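Local coordinates for protein phosphopantothenoylcysteine decarboxylase (Cryptococcus neoformans, PDB 6EOA) that binds flavin mononucleotide and probably decarboxylates phosphopantothenoylcysteine, a step in the biosynthesis of coenzyme A, at residues 37-42 with 48-53; 54-59 with 224-229. All blocks are in the same frame, centred on the assembly; numbering follows the deposited sequence.

In the fold
From the N terminus the chain first runs along strand 35-41, passes through the loop that follows it and enters helix 50-59. Contact 1 closes this short loop, holding the start of the helix against the end of the strand from which it departs. Contact 2 begins farther along the same helix and closes a far longer loop, bringing helix 222-237, the last helix of the model, alongside. The two loops neither nest nor cross but follow in series, with helix 50-59 common to both. Their side chains also touch directly: V37 packs on I229 and L39 on V54, so strand, first helix and last helix share one apolar layer.

Contact 1 of 2, residues 37-42 with 48-53; sequences VVLITS and IKAPDI. With FMN (flavin mononucleotide), chain B.
T41 and A50 make the tightest contact between strand 35-41 and the start of helix 50-59, with T41 CG2 3.7 Å from A50 CB. The methyl of the threonine does this work while its hydroxyl is occupied otherwise: with chi1 at 71°, OG1 sits between the backbone N and the carbonyl carbon, and CG2 falls beside the backbone N. OG1 is hydrogen-bonded to Y77 OH and S73 OG, so a buried polar atom is satisfied by the chain that follows strand 63-69, and the branch facing the helix is purely apolar.

Two residues earlier on the strand, L39 also points at the helix. Its CG stands anti to the backbone N (chi1 174°), which carries CD2 out to 4.2 Å from I53 CG2, the two side chains crossing at about a right angle. The same methyl lies 4.5 Å from A50 CB, so L39 reaches over both helix residues, A50 and I53, one turn apart on the helix face turned to the sheet.

This is the first half of a beta-alpha-beta unit, strand 35-41, helix 50-59 and strand 63-69, in the parallel sheet of a Rossmann-like flavoprotein of the HFCD superfamily. As is usual in such folds, the cofactor phosphate lies at the C-terminal end of the strand. S42 CB comes within 3.4 Å of O2P of the flavin mononucleotide, whereas S42 OG is hydrogen-bonded to P138 O and S140 N, linking this strand end to that of strand 133-139. The phosphate-side loop is braced in turn by S47 OG, which bonds to S42 O. W222, at the start of helix 222-237, packs on I53 as well.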
loop_
_atom_site.group_PDB
_atom_site.type_symbol
_atom_site.label_atom_id
_atom_site.label_comp_id
_atom_site.label_asym_id
_atom_site.label_seq_id
_atom_site.Cartn_x
_atom_site.Cartn_y
_atom_site.Cartn_z
ATOM N N VAL A 37 -3.639 24.210 -13.232
ATOM C CA VAL A 37 -3.484 23.632 -11.906
ATOM C C VAL A 37 -4.123 22.258 -11.842
ATOM O O VAL A 37 -5.277 22.086 -12.228
ATOM C CB VAL A 37 -4.120 24.524 -10.814
ATOM C CG1 VAL A 37 -3.818 23.971 -9.436
ATOM C CG2 VAL A 37 -3.620 25.946 -10.924
ATOM N N VAL A 38 -3.365 21.279 -11.362
ATOM C CA VAL A 38 -3.935 19.988 -11.022
ATOM C C VAL A 38 -4.181 19.936 -9.520
ATOM O O VAL A 38 -3.255 20.088 -8.722
ATOM C CB VAL A 38 -3.023 18.819 -11.443
ATOM C CG1 VAL A 38 -3.473 17.526 -10.777
ATOM C CG2 VAL A 38 -3.019 18.670 -12.953
ATOM N N LEU A 39 -5.436 19.742 -9.136
ATOM C CA LEU A 39 -5.776 19.596 -7.727
ATOM C C LEU A 39 -5.862 18.119 -7.350
ATOM O O LEU A 39 -6.659 17.374 -7.916
ATOM C CB LEU A 39 -7.096 20.298 -7.415
ATOM C CG LEU A 39 -7.640 20.093 -5.997
ATOM C CD1 LEU A 39 -6.792 20.834 -4.958
ATOM C CD2 LEU A 39 -9.102 20.514 -5.912
ATOM N N ILE A 40 -5.026 17.694 -6.408
ATOM C CA ILE A 40 -5.115 16.337 -5.887
ATOM C C ILE A 40 -5.839 16.362 -4.552
ATOM O O ILE A 40 -5.419 17.053 -3.622
ATOM C CB ILE A 40 -3.733 15.678 -5.710
ATOM C CG1 ILE A 40 -2.993 15.604 -7.044
ATOM C CG2 ILE A 40 -3.887 14.272 -5.147
ATOM C CD1 ILE A 40 -1.617 14.964 -6.937
ATOM N N THR A 41 -6.942 15.626 -4.470
ATOM C CA THR A 41 -7.718 15.533 -3.238
ATOM C C THR A 41 -7.581 14.130 -2.666
ATOM O O THR A 41 -7.678 13.145 -3.399
ATOM C CB THR A 41 -9.208 15.860 -3.465
ATOM O OG1 THR A 41 -9.834 14.801 -4.201
ATOM C CG2 THR A 41 -9.356 17.166 -4.239
ATOM N N SER A 42 -7.338 14.039 -1.362
ATOM C CA SER A 42 -7.151 12.744 -0.718
ATOM C C SER A 42 -8.185 12.524 0.384
ATOM O O SER A 42 -9.060 13.361 0.603
ATOM C CB SER A 42 -5.734 12.621 -0.156
ATOM O OG SER A 42 -5.493 13.587 0.852
ATOM N N ILE A 48 -14.286 17.898 1.505
ATOM C CA ILE A 48 -15.598 18.516 1.349
ATOM C C ILE A 48 -15.466 19.915 0.732
ATOM O O ILE A 48 -16.357 20.383 0.019
ATOM C CB ILE A 48 -16.336 18.593 2.707
ATOM C CG1 ILE A 48 -16.685 17.187 3.192
ATOM C CG2 ILE A 48 -17.606 19.428 2.607
ATOM C CD1 ILE A 48 -17.606 17.171 4.398
ATOM N N LYS A 49 -14.335 20.566 0.985
ATOM C CA LYS A 49 -14.081 21.899 0.444
ATOM C C LYS A 49 -13.436 21.880 -0.945
ATOM O O LYS A 49 -13.186 22.934 -1.531
ATOM C CB LYS A 49 -13.201 22.699 1.408
ATOM C CG LYS A 49 -13.818 22.866 2.783
ATOM C CD LYS A 49 -15.161 23.572 2.679
ATOM C CE LYS A 49 -15.793 23.778 4.043
ATOM N NZ LYS A 49 -17.136 24.405 3.922
ATOM N N ALA A 50 -13.162 20.688 -1.466
ATOM C CA ALA A 50 -12.595 20.559 -2.811
ATOM C C ALA A 50 -13.491 21.181 -3.897
ATOM O O ALA A 50 -12.979 21.854 -4.796
ATOM C CB ALA A 50 -12.307 19.091 -3.136
ATOM N N PRO A 51 -14.825 20.969 -3.827
ATOM C CA PRO A 51 -15.675 21.660 -4.807
ATOM C C PRO A 51 -15.614 23.192 -4.729
ATOM O O PRO A 51 -15.733 23.844 -5.767
ATOM C CB PRO A 51 -17.080 21.164 -4.458
ATOM C CG PRO A 51 -16.855 19.828 -3.860
ATOM C CD PRO A 51 -15.604 19.978 -3.057
ATOM N N ASP A 52 -15.436 23.752 -3.535
ATOM C CA ASP A 52 -15.327 25.204 -3.387
ATOM C C ASP A 52 -14.053 25.737 -4.040
ATOM O O ASP A 52 -14.044 26.824 -4.621
ATOM C CB ASP A 52 -15.362 25.596 -1.910
ATOM C CG ASP A 52 -16.678 25.251 -1.249
ATOM O OD1 ASP A 52 -17.652 26.011 -1.430
ATOM O OD2 ASP A 52 -16.740 24.213 -0.553
ATOM N N ILE A 53 -12.976 24.966 -3.931
ATOM C CA ILE A 53 -11.704 25.325 -4.545
ATOM C C ILE A 53 -11.819 25.305 -6.066
ATOM O O ILE A 53 -11.421 26.255 -6.743
ATOM C CB ILE A 53 -10.578 24.370 -4.098
ATOM C CG1 ILE A 53 -10.263 24.570 -2.613
ATOM C CG2 ILE A 53 -9.331 24.588 -4.926
ATOM C CD1 ILE A 53 -9.268 23.570 -2.052
HETATM N N1 FMN B . -7.116 10.812 7.359
HETATM C C2 FMN B . -6.446 12.018 7.433
HETATM O O2 FMN B . -5.222 12.045 7.294
HETATM N N3 FMN B . -7.152 13.185 7.669
HETATM C C4 FMN B . -8.524 13.155 7.830
HETATM O O4 FMN B . -9.141 14.200 8.036
HETATM C C4A FMN B . -9.202 11.939 7.754
HETATM N N5 FMN B . -10.575 11.889 7.912
HETATM C C5A FMN B . -11.239 10.679 7.830
HETATM C C6 FMN B . -12.622 10.626 7.983
HETATM C C7 FMN B . -13.292 9.409 7.900
HETATM C C7M FMN B . -14.783 9.355 8.070
HETATM C C8 FMN B . -12.571 8.241 7.662
HETATM C C8M FMN B . -13.270 6.915 7.572
HETATM C C9 FMN B . -11.192 8.294 7.508
HETATM C C9A FMN B . -10.523 9.509 7.592
HETATM N N10 FMN B . -9.149 9.559 7.434
HETATM C C10 FMN B . -8.487 10.767 7.516
HETATM C "C1'" FMN B . -8.373 8.300 7.180
HETATM C "C2'" FMN B . -8.136 8.129 5.683
HETATM O "O2'" FMN B . -9.319 8.387 4.951
HETATM C "C3'" FMN B . -7.644 6.720 5.386
HETATM O "O3'" FMN B . -6.352 6.587 5.934
HETATM C "C4'" FMN B . -7.608 6.469 3.882
HETATM O "O4'" FMN B . -7.450 5.092 3.618
HETATM C "C5'" FMN B . -6.466 7.252 3.250
HETATM O "O5'" FMN B . -6.587 7.208 1.846
HETATM P P FMN B . -5.845 8.317 0.937
HETATM O O1P FMN B . -4.366 8.004 0.901
HETATM O O2P FMN B . -6.041 9.713 1.486
HETATM O O3P FMN B . -6.426 8.245 -0.450
#

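Contact 2 of 2, residues 54-59 with 224-229; sequences VGALVK and DIVSLI
V226 and I229 of helix 222-237 pack against A56 and L57 of helix 50-59. This is a helix-helix contact on one face of the parallel alpha/beta sheet, where the last helix of the model lies beside the helix of the first beta-alpha-beta unit. The two segments run in roughly the same direction, their axes inclined by -33° and 10.2 Å apart at closest approach, and the contact is entirely apolar.

Along 224-229, D224 opens the segment on the exposed side of the helix. Its carbonyl oxygen takes two donors, the backbone N of L228 and the side-chain OG of S227; the serine hydroxyl approaches tilted 26° from the carbonyl plane.

V226 is the first to reach across. It straddles the methyl of A56 with both branches, CG2 3.9 Å and CG1 4.0 Å from A56 CB. CG1 in addition approaches L57 CD2 at 4.2 Å, so the valine fits against two consecutive residues of the opposing helix.

After S227 and L228, which belong to the outer side of the helix, I229 completes the contact about one turn beyond V226. It meets L57 at about a right angle and lies over strand 35-41, while L57 touches V65 of strand 63-69; the pair thus lies over two neighbouring strands. With I229 CG2 anti to the backbone N, that methyl is carried to 3.8 Å from L57 CD2, and the end of the longer branch, I229 CD1, rests 3.9 Å from L57 CD1.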
loop_
_atom_site.group_PDB
_atom_site.type_symbol
_atom_site.label_atom_id
_atom_site.label_comp_id
_atom_site.label_asym_id
_atom_site.label_seq_id
_atom_site.Cartn_x
_atom_site.Cartn_y
_atom_site.Cartn_z
ATOM N N VAL A 54 -12.379 24.222 -6.595
ATOM C CA VAL A 54 -12.550 24.068 -8.034
ATOM C C VAL A 54 -13.425 25.183 -8.600
ATOM O O VAL A 54 -13.111 25.761 -9.642
ATOM C CB VAL A 54 -13.166 22.700 -8.382
ATOM C CG1 VAL A 54 -13.430 22.594 -9.878
ATOM C CG2 VAL A 54 -12.250 21.578 -7.917
ATOM N N GLY A 55 -14.510 25.490 -7.896
ATOM C CA GLY A 55 -15.406 26.554 -8.305
ATOM C C GLY A 55 -14.692 27.886 -8.376
ATOM O O GLY A 55 -14.929 28.676 -9.289
ATOM N N ALA A 56 -13.803 28.131 -7.417
ATOM C CA ALA A 56 -13.049 29.383 -7.367
ATOM C C ALA A 56 -11.992 29.458 -8.466
ATOM O O ALA A 56 -11.733 30.528 -9.015
ATOM C CB ALA A 56 -12.395 29.555 -6.003
ATOM N N LEU A 57 -11.373 28.322 -8.772
ATOM C CA LEU A 57 -10.349 28.275 -9.807
ATOM C C LEU A 57 -10.959 28.408 -11.200
ATOM O O LEU A 57 -10.380 29.053 -12.070
ATOM C CB LEU A 57 -9.534 26.983 -9.700
ATOM C CG LEU A 57 -8.662 26.867 -8.446
ATOM C CD1 LEU A 57 -7.800 25.614 -8.495
ATOM C CD2 LEU A 57 -7.796 28.107 -8.279
ATOM N N VAL A 58 -12.126 27.799 -11.408
ATOM C CA VAL A 58 -12.840 27.932 -12.679
ATOM C C VAL A 58 -13.175 29.394 -12.962
ATOM O O VAL A 58 -12.888 29.912 -14.045
ATOM C CB VAL A 58 -14.149 27.109 -12.697
ATOM C CG1 VAL A 58 -15.004 27.494 -13.904
ATOM C CG2 VAL A 58 -13.851 25.612 -12.701
ATOM N N LYS A 59 -13.772 30.055 -11.975
ATOM C CA LYS A 59 -14.196 31.445 -12.109
ATOM C C LYS A 59 -13.012 32.376 -12.352
ATOM O O LYS A 59 -13.152 33.405 -13.015
ATOM C CB LYS A 59 -14.963 31.889 -10.861
ATOM C CG LYS A 59 -15.469 33.327 -10.910
ATOM C CD LYS A 59 -15.587 33.906 -9.509
ATOM C CE LYS A 59 -14.275 33.745 -8.751
ATOM N NZ LYS A 59 -14.482 33.539 -7.290
ATOM N N ASP A 224 -7.636 30.505 1.463
ATOM C CA ASP A 224 -6.213 30.797 1.523
ATOM C C ASP A 224 -5.476 29.980 0.471
ATOM O O ASP A 224 -4.570 30.486 -0.186
ATOM C CB ASP A 224 -5.661 30.520 2.921
ATOM C CG ASP A 224 -6.236 31.458 3.968
ATOM O OD1 ASP A 224 -6.649 32.579 3.597
ATOM O OD2 ASP A 224 -6.276 31.078 5.157
ATOM N N ILE A 225 -5.885 28.724 0.305
ATOM C CA ILE A 225 -5.330 27.860 -0.736
ATOM C C ILE A 225 -5.452 28.490 -2.115
ATOM O O ILE A 225 -4.492 28.514 -2.885
ATOM C CB ILE A 225 -6.030 26.489 -0.778
ATOM C CG1 ILE A 225 -6.048 25.853 0.609
ATOM C CG2 ILE A 225 -5.340 25.571 -1.779
ATOM C CD1 ILE A 225 -4.688 25.500 1.099
ATOM N N VAL A 226 -6.645 28.992 -2.420
ATOM C CA VAL A 226 -6.922 29.581 -3.724
ATOM C C VAL A 226 -6.036 30.797 -3.978
ATOM O O VAL A 226 -5.487 30.952 -5.070
ATOM C CB VAL A 226 -8.405 29.990 -3.857
ATOM C CG1 VAL A 226 -8.634 30.779 -5.140
ATOM C CG2 VAL A 226 -9.298 28.764 -3.827
ATOM N N SER A 227 -5.882 31.647 -2.967
ATOM C CA SER A 227 -5.083 32.858 -3.122
ATOM C C SER A 227 -3.593 32.522 -3.176
ATOM O O SER A 227 -2.811 33.255 -3.783
ATOM C CB SER A 227 -5.367 33.859 -1.995
ATOM O OG SER A 227 -4.631 33.552 -0.826
ATOM N N LEU A 228 -3.196 31.423 -2.539
ATOM C CA LEU A 228 -1.835 30.923 -2.703
ATOM C C LEU A 228 -1.636 30.535 -4.160
ATOM O O LEU A 228 -0.617 30.863 -4.769
ATOM C CB LEU A 228 -1.554 29.722 -1.796
ATOM C CG LEU A 228 -1.535 29.929 -0.277
ATOM C CD1 LEU A 228 -0.970 28.695 0.423
ATOM C CD2 LEU A 228 -0.765 31.183 0.117
ATOM N N ILE A 229 -2.631 29.845 -4.712
ATOM C CA ILE A 229 -2.612 29.416 -6.106
ATOM C C ILE A 229 -2.543 30.607 -7.067
ATOM O O ILE A 229 -1.761 30.602 -8.019
ATOM C CB ILE A 229 -3.847 28.560 -6.432
ATOM C CG1 ILE A 229 -3.734 27.197 -5.748
ATOM C CG2 ILE A 229 -4.007 28.388 -7.936
ATOM C CD1 ILE A 229 -4.916 26.291 -5.995
#